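Local coordinates for surface glycan binding protein B (Bacteroides ovatus, PDB 6E57) that binds mixed-linkage beta-glucan and probably serves at the bacterial surface to capture this cereal polysaccharide for use by the cell, at residues Val127-Leu130 with Pro134-Lys137; Arg199-Leu202 with Asn208-Gly211; Asp339-Ile344 with Ala403-Val408; Tyr354-Glu357 with Tyr362-Met365. All blocks are in the same frame, centred on the assembly; numbering follows the deposited sequence.

Contact 1: residues Val127-Leu130 with Pro134-Lys137; sequences VNPL and PQSK
Pro129 and Gln135 supply the packed part of this contact, the proline ring and the glutamine chain meeting at about a right angle. CG of Pro129 faces the amide end, 3.4 Å from OE1 of Gln135 and 3.5 Å from its CD. CB of Pro129 lies 3.7 Å from Gln135 NE2 and 3.9 Å from Gln135 CB, so the CB-CG edge of the proline ring crosses the glutamine chain. Gln135 reaches it because its CG stands between the backbone N and the carbonyl carbon (chi1 61°) and the chain then extends. The amide ends in a bond: NE2 donates to Leu130 O over 2.9 Å, rather bent at 133°, with the donor tilted 20° from the carbonyl plane. The same NE2 also bonds to Asp133 O, which ties the amide to the short connection. Away from this crossing the contact is loose. The Leu130 side chain leads off toward Arg59, and Lys137 is exposed to solvent. Were Gln135 a serine, Leu130 O would probably lose this donor and a gap would open beside the proline ring. The contact lies at a junction between domains: strand 118-128 finishes one beta-sheet domain and the weakly bonded strand 135-137 probably leads into the next, as in proteins built from beta domains in series.

Contact 2: residues Arg199-Leu202 with Asn208-Gly211; sequences RIVL and NQYG
With chi1 at 169°, Val201 turns CG1 to the side opposite its own amide nitrogen and next to its carbonyl carbon, which brings that methyl to the chain of Gln209. Gln209 sets CG beside its backbone N and then runs extended, so the two side chains cross at a slant, Val201 CG1 lying 3.7 Å from Gln209 CB and 4.1 Å from Gln209 CD. The polar end of Gln209 turns to another mate, NE2 bonding to Gln203 OE1. These residues belong to a beta hairpin whose arms, strands 196-203 and 209-217, are antiparallel neighbours in a mixed five-stranded sheet. Leu202 and Tyr210 form a hydrogen-bonded pair of it: Leu202 N donates to Tyr210 O over 2.8 Å at 164°, and Tyr210 N returns a bond of 2.9 Å to Leu202 O at 145°. Val201 and Gly211 follow as a non-hydrogen-bonded pair, and Val201 CA makes a CA-H...O contact of 3.4 Å with Tyr210 O. Leu202 O takes a similar contact from Gln209 CA at 3.3 Å and also meets the edge of the Tyr210 ring, 3.7 Å from CD1. The side chains of Leu202 and Tyr210 leave on the face away from Val201; Leu202 is buried there against Leu153, Leu158 and Ile164. Tyr210 packs on Asp133 and Pro134, and its OH is hydrogen-bonded to Asp204 OD2.

Contact 3: residues Asp339-Ile344 with Ala403-Val408; sequences DVFAGI and AGFLCV
Phe341 and Phe405 join the short, weakly bonded helix 338-343 to strand 405-409, a strand of the antiparallel sheet that also holds 364-369 in the glycan-binding domain. One pair of buried aromatic rings packs the helix against the strand. Phe405 can be followed outward atom by atom. Its CB lies over a face of the Phe341 ring, offset toward the rim, 3.8 Å from the ring centroid and 28° off the normal, a CH-pi contact; the nearest ring atom to Phe405 CB is Phe341 CE2 at 3.4 Å. Next, Phe405 CG sits against Phe341 CZ. The chain takes this course because chi1 of 172° places CG away from the backbone nitrogen, carrying the ring past the rim of its partner. Beyond CG the two branches part: CD2 of Phe405 is 3.6 Å from Phe341 CZ, and CD1 of Phe405 is 3.8 Å from that same atom. Farther out, CE1, CE2 and CZ of Phe405 stand more distant from Phe341 than these inner atoms do, in keeping with the offset: the planes, at 26° to each other, barely overlap and the centroids are 4.8 Å apart. Around the pair, Phe341 also rests on Ile399 and Gln400 of helix 393-401, and Phe405 on Leu350 of strand 349-356. The neighbouring Leu406 and Val408 pack instead on Trp372, which lines the glycan pocket. Each ring offers a face: Phe405 CB lies over that of Phe341, and Phe341 CZ over that of Phe405, 3.3 Å from Phe405 CG.

Contact 4: residues Tyr354-Glu357 with Tyr362-Met365; sequences YSIE and YHKM
Glu357 O lies in the plane of the His363 ring at its edge, 3.3 Å from CE1; ND1 of His363 has a partner of its own, being hydrogen-bonded to Gly411 O. The setting is consistent with a beta-sandwich, strand 349-356 facing strand 364-369, with side chains from both filling the space between. Ile356 covers a face of the imidazole, its CG2 standing 4.1 Å from the centroid of the His363 ring and only 9° off the normal, a CH-pi contact centred on the ring. Ile356 CB lies over the same face, nearest CE1 of His363 at 3.9 Å. With a leucine in place of the histidine, Gly411 O would probably be left without the ring nitrogen and Ile356 without the flat surface it rests on. Deeper in, Tyr354 and Met365 make a Met-aromatic contact, their side chains crossing at about a right angle. The first torsion of Met365 is 75°, and its chain then extends to carry the sulfur over the phenol. Tyr354 also meets Phe381 edge-to-face. Met365 SD lies 4.0 Å from the centroid of the Tyr354 ring, offset toward the rim, with CD1 of Tyr354 its nearest atom at 3.8 Å.

In the fold
The four contacts fall into two pairs at different parts of an elongated, strand-rich chain. Contacts 1 and 2 have centres 9 Å apart and touch where Pro134 O meets Tyr210 CB, so the linker lies against the hairpin of the domain it introduces. Contacts 3 and 4, with centres 21 Å apart, share the sheet in which strands 364-369 and 405-409 are neighbours; contact 4 lies in the chain between the two segments of contact 3. Centre distances from one pair to the other run from 41 to 57 Å. One pair thus belongs to the junction of two successive domains, the other to the domain that holds the glucan.

Contact 1: residues Val127-Leu130 with Pro134-Lys137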
loop_
_atom_site.group_PDB
_atom_site.type_symbol
_atom_site.label_atom_id
_atom_site.label_comp_id
_atom_site.label_asym_id
_atom_site.label_seq_id
_atom_site.Cartn_x
_atom_site.Cartn_y
_atom_site.Cartn_z
ATOM N N VAL A 127 -15.475 -11.605 4.150
ATOM C CA VAL A 127 -15.593 -13.057 4.203
ATOM C C VAL A 127 -14.182 -13.642 4.347
ATOM O O VAL A 127 -13.386 -13.595 3.408
ATOM C CB VAL A 127 -16.321 -13.597 2.956
ATOM C CG1 VAL A 127 -16.589 -15.089 3.059
ATOM C CG2 VAL A 127 -17.613 -12.838 2.691
ATOM N N ASN A 128 -13.883 -14.176 5.537
ATOM C CA ASN A 128 -12.548 -14.666 5.887
ATOM C C ASN A 128 -12.395 -16.116 5.436
ATOM O O ASN A 128 -13.338 -16.899 5.522
ATOM C CB ASN A 128 -12.279 -14.557 7.388
ATOM C CG ASN A 128 -12.493 -13.156 7.917
ATOM O OD1 ASN A 128 -11.810 -12.220 7.502
ATOM N ND2 ASN A 128 -13.439 -13.002 8.825
ATOM N N PRO A 129 -11.197 -16.525 4.964
ATOM C CA PRO A 129 -10.957 -17.918 4.590
ATOM C C PRO A 129 -10.746 -18.798 5.832
ATOM O O PRO A 129 -10.542 -18.274 6.924
ATOM C CB PRO A 129 -9.681 -17.824 3.742
ATOM C CG PRO A 129 -8.930 -16.648 4.336
ATOM C CD PRO A 129 -10.006 -15.680 4.784
ATOM N N LEU A 130 -10.809 -20.119 5.648
ATOM C CA LEU A 130 -10.395 -21.062 6.681
ATOM C C LEU A 130 -8.866 -21.184 6.658
ATOM O O LEU A 130 -8.214 -20.829 5.672
ATOM C CB LEU A 130 -11.074 -22.412 6.441
ATOM C CG LEU A 130 -12.602 -22.400 6.525
ATOM C CD1 LEU A 130 -13.164 -23.812 6.448
ATOM C CD2 LEU A 130 -13.076 -21.708 7.795
ATOM N N PRO A 134 -6.518 -22.377 0.413
ATOM C CA PRO A 134 -5.704 -21.494 -0.421
ATOM C C PRO A 134 -6.307 -20.083 -0.373
ATOM O O PRO A 134 -7.504 -19.916 -0.609
ATOM C CB PRO A 134 -5.787 -22.094 -1.832
ATOM C CG PRO A 134 -6.228 -23.528 -1.608
ATOM C CD PRO A 134 -7.076 -23.500 -0.351
ATOM N N GLN A 135 -5.474 -19.095 -0.039
ATOM C CA GLN A 135 -5.932 -17.737 0.194
ATOM C C GLN A 135 -4.832 -16.751 -0.207
ATOM O O GLN A 135 -3.655 -17.102 -0.232
ATOM C CB GLN A 135 -6.336 -17.564 1.659
ATOM C CG GLN A 135 -5.205 -17.801 2.649
ATOM C CD GLN A 135 -5.735 -18.098 4.029
ATOM O OE1 GLN A 135 -5.681 -17.263 4.929
ATOM N NE2 GLN A 135 -6.279 -19.293 4.199
ATOM N N SER A 136 -5.245 -15.520 -0.524
ATOM C CA SER A 136 -4.339 -14.473 -0.957
ATOM C C SER A 136 -4.976 -13.102 -0.719
ATOM O O SER A 136 -6.120 -12.874 -1.105
ATOM C CB SER A 136 -3.965 -14.658 -2.406
ATOM O OG SER A 136 -2.989 -13.707 -2.808
ATOM N N LYS A 137 -4.216 -12.218 -0.064
ATOM C CA LYS A 137 -4.501 -10.789 0.019
ATOM C C LYS A 137 -3.372 -10.012 -0.667
ATOM O O LYS A 137 -2.319 -10.577 -1.005
ATOM C CB LYS A 137 -4.613 -10.330 1.476
ATOM C CG LYS A 137 -5.640 -11.076 2.313
ATOM C CD LYS A 137 -6.006 -10.358 3.594
ATOM C CE LYS A 137 -7.238 -10.937 4.257
ATOM N NZ LYS A 137 -8.037 -9.884 4.925
#

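Contact 2: residues Arg199-Leu202 with Asn208-Gly211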
loop_
_atom_site.group_PDB
_atom_site.type_symbol
_atom_site.label_atom_id
_atom_site.label_comp_id
_atom_site.label_asym_id
_atom_site.label_seq_id
_atom_site.Cartn_x
_atom_site.Cartn_y
_atom_site.Cartn_z
ATOM N N ARG A 199 -12.455 -10.015 -9.983
ATOM C CA ARG A 199 -12.407 -10.847 -8.775
ATOM C C ARG A 199 -11.906 -12.244 -9.168
ATOM O O ARG A 199 -12.560 -12.941 -9.939
ATOM C CB ARG A 199 -13.783 -10.914 -8.102
ATOM C CG ARG A 199 -13.773 -11.626 -6.755
ATOM C CD ARG A 199 -15.104 -11.569 -6.026
ATOM N NE ARG A 199 -15.423 -10.234 -5.544
ATOM C CZ ARG A 199 -14.879 -9.662 -4.474
ATOM N NH1 ARG A 199 -13.929 -10.282 -3.793
ATOM N NH2 ARG A 199 -15.288 -8.466 -4.090
ATOM N N ILE A 200 -10.738 -12.633 -8.640
ATOM C CA ILE A 200 -10.073 -13.879 -9.025
ATOM C C ILE A 200 -10.488 -14.995 -8.062
ATOM O O ILE A 200 -10.900 -14.742 -6.930
ATOM C CB ILE A 200 -8.539 -13.727 -9.085
ATOM C CG1 ILE A 200 -7.943 -13.230 -7.765
ATOM C CG2 ILE A 200 -8.131 -12.841 -10.253
ATOM C CD1 ILE A 200 -6.501 -13.624 -7.566
ATOM N N VAL A 201 -10.356 -16.234 -8.547
ATOM C CA VAL A 201 -10.723 -17.438 -7.824
ATOM C C VAL A 201 -9.596 -18.464 -8.009
ATOM O O VAL A 201 -9.107 -18.649 -9.123
ATOM C CB VAL A 201 -12.081 -17.975 -8.320
ATOM C CG1 VAL A 201 -12.384 -19.367 -7.783
ATOM C CG2 VAL A 201 -13.214 -17.016 -7.991
ATOM N N LEU A 202 -9.194 -19.107 -6.905
ATOM C CA LEU A 202 -8.170 -20.151 -6.899
ATOM C C LEU A 202 -8.858 -21.517 -6.969
ATOM O O LEU A 202 -9.789 -21.765 -6.213
ATOM C CB LEU A 202 -7.342 -20.040 -5.616
ATOM C CG LEU A 202 -6.810 -18.648 -5.283
ATOM C CD1 LEU A 202 -6.055 -18.667 -3.963
ATOM C CD2 LEU A 202 -5.926 -18.119 -6.403
ATOM N N ASN A 208 -12.266 -27.763 -6.260
ATOM C CA ASN A 208 -12.737 -26.814 -5.251
ATOM C C ASN A 208 -12.225 -25.408 -5.584
ATOM O O ASN A 208 -11.123 -25.250 -6.116
ATOM C CB ASN A 208 -12.292 -27.210 -3.842
ATOM C CG ASN A 208 -12.766 -28.587 -3.439
ATOM O OD1 ASN A 208 -13.924 -28.938 -3.652
ATOM N ND2 ASN A 208 -11.878 -29.375 -2.858
ATOM N N GLN A 209 -13.031 -24.398 -5.236
ATOM C CA GLN A 209 -12.755 -23.005 -5.569
ATOM C C GLN A 209 -12.710 -22.165 -4.286
ATOM O O GLN A 209 -13.464 -22.409 -3.346
ATOM C CB GLN A 209 -13.807 -22.504 -6.556
ATOM C CG GLN A 209 -13.790 -23.272 -7.870
ATOM C CD GLN A 209 -14.635 -22.617 -8.931
ATOM O OE1 GLN A 209 -15.622 -21.943 -8.640
ATOM N NE2 GLN A 209 -14.250 -22.819 -10.181
ATOM N N TYR A 210 -11.800 -21.183 -4.267
ATOM C CA TYR A 210 -11.569 -20.312 -3.121
ATOM C C TYR A 210 -11.365 -18.876 -3.614
ATOM O O TYR A 210 -10.758 -18.660 -4.663
ATOM C CB TYR A 210 -10.344 -20.769 -2.329
ATOM C CG TYR A 210 -10.344 -22.225 -1.942
ATOM C CD1 TYR A 210 -9.817 -23.189 -2.787
ATOM C CD2 TYR A 210 -10.868 -22.643 -0.729
ATOM C CE1 TYR A 210 -9.811 -24.531 -2.440
ATOM C CE2 TYR A 210 -10.867 -23.980 -0.364
ATOM C CZ TYR A 210 -10.337 -24.927 -1.223
ATOM O OH TYR A 210 -10.333 -26.245 -0.873
ATOM N N GLY A 211 -11.860 -17.911 -2.836
ATOM C CA GLY A 211 -11.783 -16.497 -3.187
ATOM C C GLY A 211 -10.410 -15.919 -2.893
ATOM O O GLY A 211 -9.762 -16.317 -1.921
#

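Contact 3: residues Asp339-Ile344 with Ala403-Val408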
loop_
_atom_site.group_PDB
_atom_site.type_symbol
_atom_site.label_atom_id
_atom_site.label_comp_id
_atom_site.label_asym_id
_atom_site.label_seq_id
_atom_site.Cartn_x
_atom_site.Cartn_y
_atom_site.Cartn_z
ATOM N N ASP A 339 28.327 22.783 17.078
ATOM C CA ASP A 339 27.893 24.006 16.389
ATOM C C ASP A 339 27.212 23.655 15.056
ATOM O O ASP A 339 26.369 24.418 14.590
ATOM C CB ASP A 339 29.029 25.028 16.243
ATOM C CG ASP A 339 30.249 24.574 15.456
ATOM O OD1 ASP A 339 30.225 23.449 14.913
ATOM O OD2 ASP A 339 31.223 25.351 15.400
ATOM N N VAL A 340 27.561 22.505 14.464
ATOM C CA VAL A 340 26.911 22.018 13.239
ATOM C C VAL A 340 25.459 21.638 13.556
ATOM O O VAL A 340 24.542 22.011 12.830
ATOM C CB VAL A 340 27.669 20.829 12.615
ATOM C CG1 VAL A 340 26.878 20.189 11.483
ATOM C CG2 VAL A 340 29.058 21.224 12.136
ATOM N N PHE A 341 25.266 20.891 14.646
ATOM C CA PHE A 341 23.940 20.428 15.064
ATOM C C PHE A 341 23.078 21.603 15.548
ATOM O O PHE A 341 21.859 21.567 15.411
ATOM C CB PHE A 341 24.062 19.332 16.127
ATOM C CG PHE A 341 24.285 17.957 15.552
ATOM C CD1 PHE A 341 23.209 17.154 15.207
ATOM C CD2 PHE A 341 25.567 17.477 15.331
ATOM C CE1 PHE A 341 23.409 15.893 14.669
ATOM C CE2 PHE A 341 25.765 16.215 14.790
ATOM C CZ PHE A 341 24.686 15.427 14.462
ATOM N N ALA A 342 23.713 22.641 16.099
ATOM C CA ALA A 342 23.000 23.831 16.572
ATOM C C ALA A 342 22.278 24.525 15.405
ATOM O O ALA A 342 21.258 25.179 15.605
ATOM C CB ALA A 342 23.965 24.764 17.263
ATOM N N GLY A 343 22.814 24.369 14.190
ATOM C CA GLY A 343 22.300 25.023 12.994
ATOM C C GLY A 343 21.172 24.255 12.318
ATOM O O GLY A 343 20.433 24.825 11.518
ATOM N N ILE A 344 21.048 22.958 12.618
ATOM C CA ILE A 344 20.046 22.105 11.979
ATOM C C ILE A 344 18.655 22.501 12.485
ATOM O O ILE A 344 18.465 22.681 13.691
ATOM C CB ILE A 344 20.348 20.614 12.226
ATOM C CG1 ILE A 344 21.640 20.182 11.528
ATOM C CG2 ILE A 344 19.162 19.754 11.810
ATOM C CD1 ILE A 344 22.130 18.810 11.930
ATOM N N ALA A 403 26.290 17.725 25.325
ATOM C CA ALA A 403 27.660 17.647 24.806
ATOM C C ALA A 403 27.729 17.018 23.404
ATOM O O ALA A 403 28.727 16.389 23.056
ATOM C CB ALA A 403 28.520 16.888 25.789
ATOM N N GLY A 404 26.684 17.212 22.594
ATOM C CA GLY A 404 26.743 16.922 21.161
ATOM C C GLY A 404 26.230 15.536 20.799
ATOM O O GLY A 404 25.492 14.906 21.550
ATOM N N PHE A 405 26.644 15.076 19.616
ATOM C CA PHE A 405 26.143 13.872 18.975
ATOM C C PHE A 405 27.223 12.786 19.018
ATOM O O PHE A 405 28.401 13.078 18.820
ATOM C CB PHE A 405 25.739 14.207 17.538
ATOM C CG PHE A 405 25.375 13.029 16.673
ATOM C CD1 PHE A 405 24.112 12.461 16.742
ATOM C CD2 PHE A 405 26.289 12.508 15.770
ATOM C CE1 PHE A 405 23.776 11.386 15.933
ATOM C CE2 PHE A 405 25.954 11.427 14.967
ATOM C CZ PHE A 405 24.698 10.869 15.050
ATOM N N LEU A 406 26.802 11.543 19.277
ATOM C CA LEU A 406 27.671 10.369 19.188
ATOM C C LEU A 406 26.962 9.265 18.395
ATOM O O LEU A 406 25.748 9.110 18.479
ATOM C CB LEU A 406 28.006 9.859 20.595
ATOM C CG LEU A 406 28.926 10.727 21.453
ATOM C CD1 LEU A 406 29.182 10.050 22.785
ATOM C CD2 LEU A 406 30.244 11.008 20.759
ATOM N N CYS A 407 27.749 8.504 17.627
ATOM C CA CYS A 407 27.387 7.153 17.226
ATOM C C CYS A 407 28.191 6.170 18.087
ATOM O O CYS A 407 29.419 6.233 18.156
ATOM C CB CYS A 407 27.632 6.911 15.744
ATOM S SG CYS A 407 26.432 7.752 14.680
ATOM N N VAL A 408 27.459 5.273 18.743
ATOM C CA VAL A 408 27.959 4.396 19.774
ATOM C C VAL A 408 27.664 2.955 19.335
ATOM O O VAL A 408 26.808 2.741 18.481
ATOM C CB VAL A 408 27.292 4.788 21.106
ATOM C CG1 VAL A 408 27.047 3.609 22.032
ATOM C CG2 VAL A 408 28.074 5.881 21.814
#

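Contact 4: residues Tyr354-Glu357 with Tyr362-Met365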
loop_
_atom_site.group_PDB
_atom_site.type_symbol
_atom_site.label_atom_id
_atom_site.label_comp_id
_atom_site.label_asym_id
_atom_site.label_seq_id
_atom_site.Cartn_x
_atom_site.Cartn_y
_atom_site.Cartn_z
ATOM N N TYR A 354 26.530 3.250 7.407
ATOM C CA TYR A 354 27.381 2.412 8.246
ATOM C C TYR A 354 27.748 1.140 7.474
ATOM O O TYR A 354 27.001 0.705 6.607
ATOM C CB TYR A 354 26.679 2.082 9.567
ATOM C CG TYR A 354 25.388 1.316 9.414
ATOM C CD1 TYR A 354 24.181 1.973 9.225
ATOM C CD2 TYR A 354 25.370 -0.070 9.443
ATOM C CE1 TYR A 354 22.994 1.275 9.064
ATOM C CE2 TYR A 354 24.190 -0.782 9.294
ATOM C CZ TYR A 354 22.999 -0.108 9.101
ATOM O OH TYR A 354 21.840 -0.810 8.953
ATOM N N SER A 355 28.907 0.561 7.797
ATOM C CA SER A 355 29.320 -0.718 7.241
ATOM C C SER A 355 29.860 -1.611 8.362
ATOM O O SER A 355 30.341 -1.125 9.379
ATOM C CB SER A 355 30.324 -0.547 6.125
ATOM O OG SER A 355 31.482 0.138 6.572
ATOM N N ILE A 356 29.751 -2.926 8.155
ATOM C CA ILE A 356 30.172 -3.900 9.142
ATOM C C ILE A 356 31.695 -4.049 9.083
ATOM O O ILE A 356 32.328 -3.729 8.068
ATOM C CB ILE A 356 29.459 -5.254 8.938
ATOM C CG1 ILE A 356 29.812 -5.913 7.603
ATOM C CG2 ILE A 356 27.955 -5.099 9.102
ATOM C CD1 ILE A 356 29.446 -7.377 7.530
ATOM N N GLU A 357 32.261 -4.510 10.202
ATOM C CA GLU A 357 33.579 -5.112 10.248
ATOM C C GLU A 357 33.392 -6.627 10.215
ATOM O O GLU A 357 32.946 -7.206 11.199
ATOM C CB GLU A 357 34.328 -4.674 11.508
ATOM C CG GLU A 357 35.668 -5.370 11.692
ATOM C CD GLU A 357 36.509 -5.457 10.429
ATOM O OE1 GLU A 357 36.902 -4.394 9.911
ATOM O OE2 GLU A 357 36.747 -6.589 9.955
ATOM N N TYR A 362 29.958 -9.425 16.590
ATOM C CA TYR A 362 28.563 -8.949 16.409
ATOM C C TYR A 362 28.565 -7.467 15.996
ATOM O O TYR A 362 29.601 -6.808 16.042
ATOM C CB TYR A 362 27.750 -9.131 17.695
ATOM C CG TYR A 362 28.202 -8.249 18.832
ATOM C CD1 TYR A 362 29.225 -8.652 19.675
ATOM C CD2 TYR A 362 27.634 -7.001 19.049
ATOM C CE1 TYR A 362 29.666 -7.848 20.715
ATOM C CE2 TYR A 362 28.063 -6.184 20.084
ATOM C CZ TYR A 362 29.084 -6.611 20.919
ATOM O OH TYR A 362 29.528 -5.826 21.941
ATOM N N HIS A 363 27.391 -6.943 15.616
ATOM C CA HIS A 363 27.271 -5.559 15.146
ATOM C C HIS A 363 26.043 -4.883 15.772
ATOM O O HIS A 363 24.900 -5.246 15.461
ATOM C CB HIS A 363 27.220 -5.513 13.613
ATOM C CG HIS A 363 28.036 -6.572 12.954
ATOM N ND1 HIS A 363 29.388 -6.431 12.736
ATOM C CD2 HIS A 363 27.701 -7.789 12.479
ATOM C CE1 HIS A 363 29.851 -7.515 12.152
ATOM N NE2 HIS A 363 28.838 -8.362 11.981
ATOM N N LYS A 364 26.300 -3.893 16.640
ATOM C CA LYS A 364 25.269 -3.071 17.267
ATOM C C LYS A 364 25.668 -1.592 17.176
ATOM O O LYS A 364 26.828 -1.254 17.407
ATOM C CB LYS A 364 25.083 -3.466 18.734
ATOM C CG LYS A 364 24.308 -4.752 18.970
ATOM C CD LYS A 364 23.715 -4.844 20.361
ATOM C CE LYS A 364 22.882 -6.091 20.579
ATOM N NZ LYS A 364 23.709 -7.323 20.581
ATOM N N MET A 365 24.693 -0.727 16.856
ATOM C CA MET A 365 24.885 0.727 16.839
ATOM C C MET A 365 23.699 1.420 17.521
ATOM O O MET A 365 22.608 0.858 17.624
ATOM C CB MET A 365 25.025 1.262 15.409
ATOM C CG MET A 365 23.716 1.311 14.636
ATOM S SD MET A 365 23.903 1.991 12.966
ATOM C CE MET A 365 24.364 3.683 13.337
#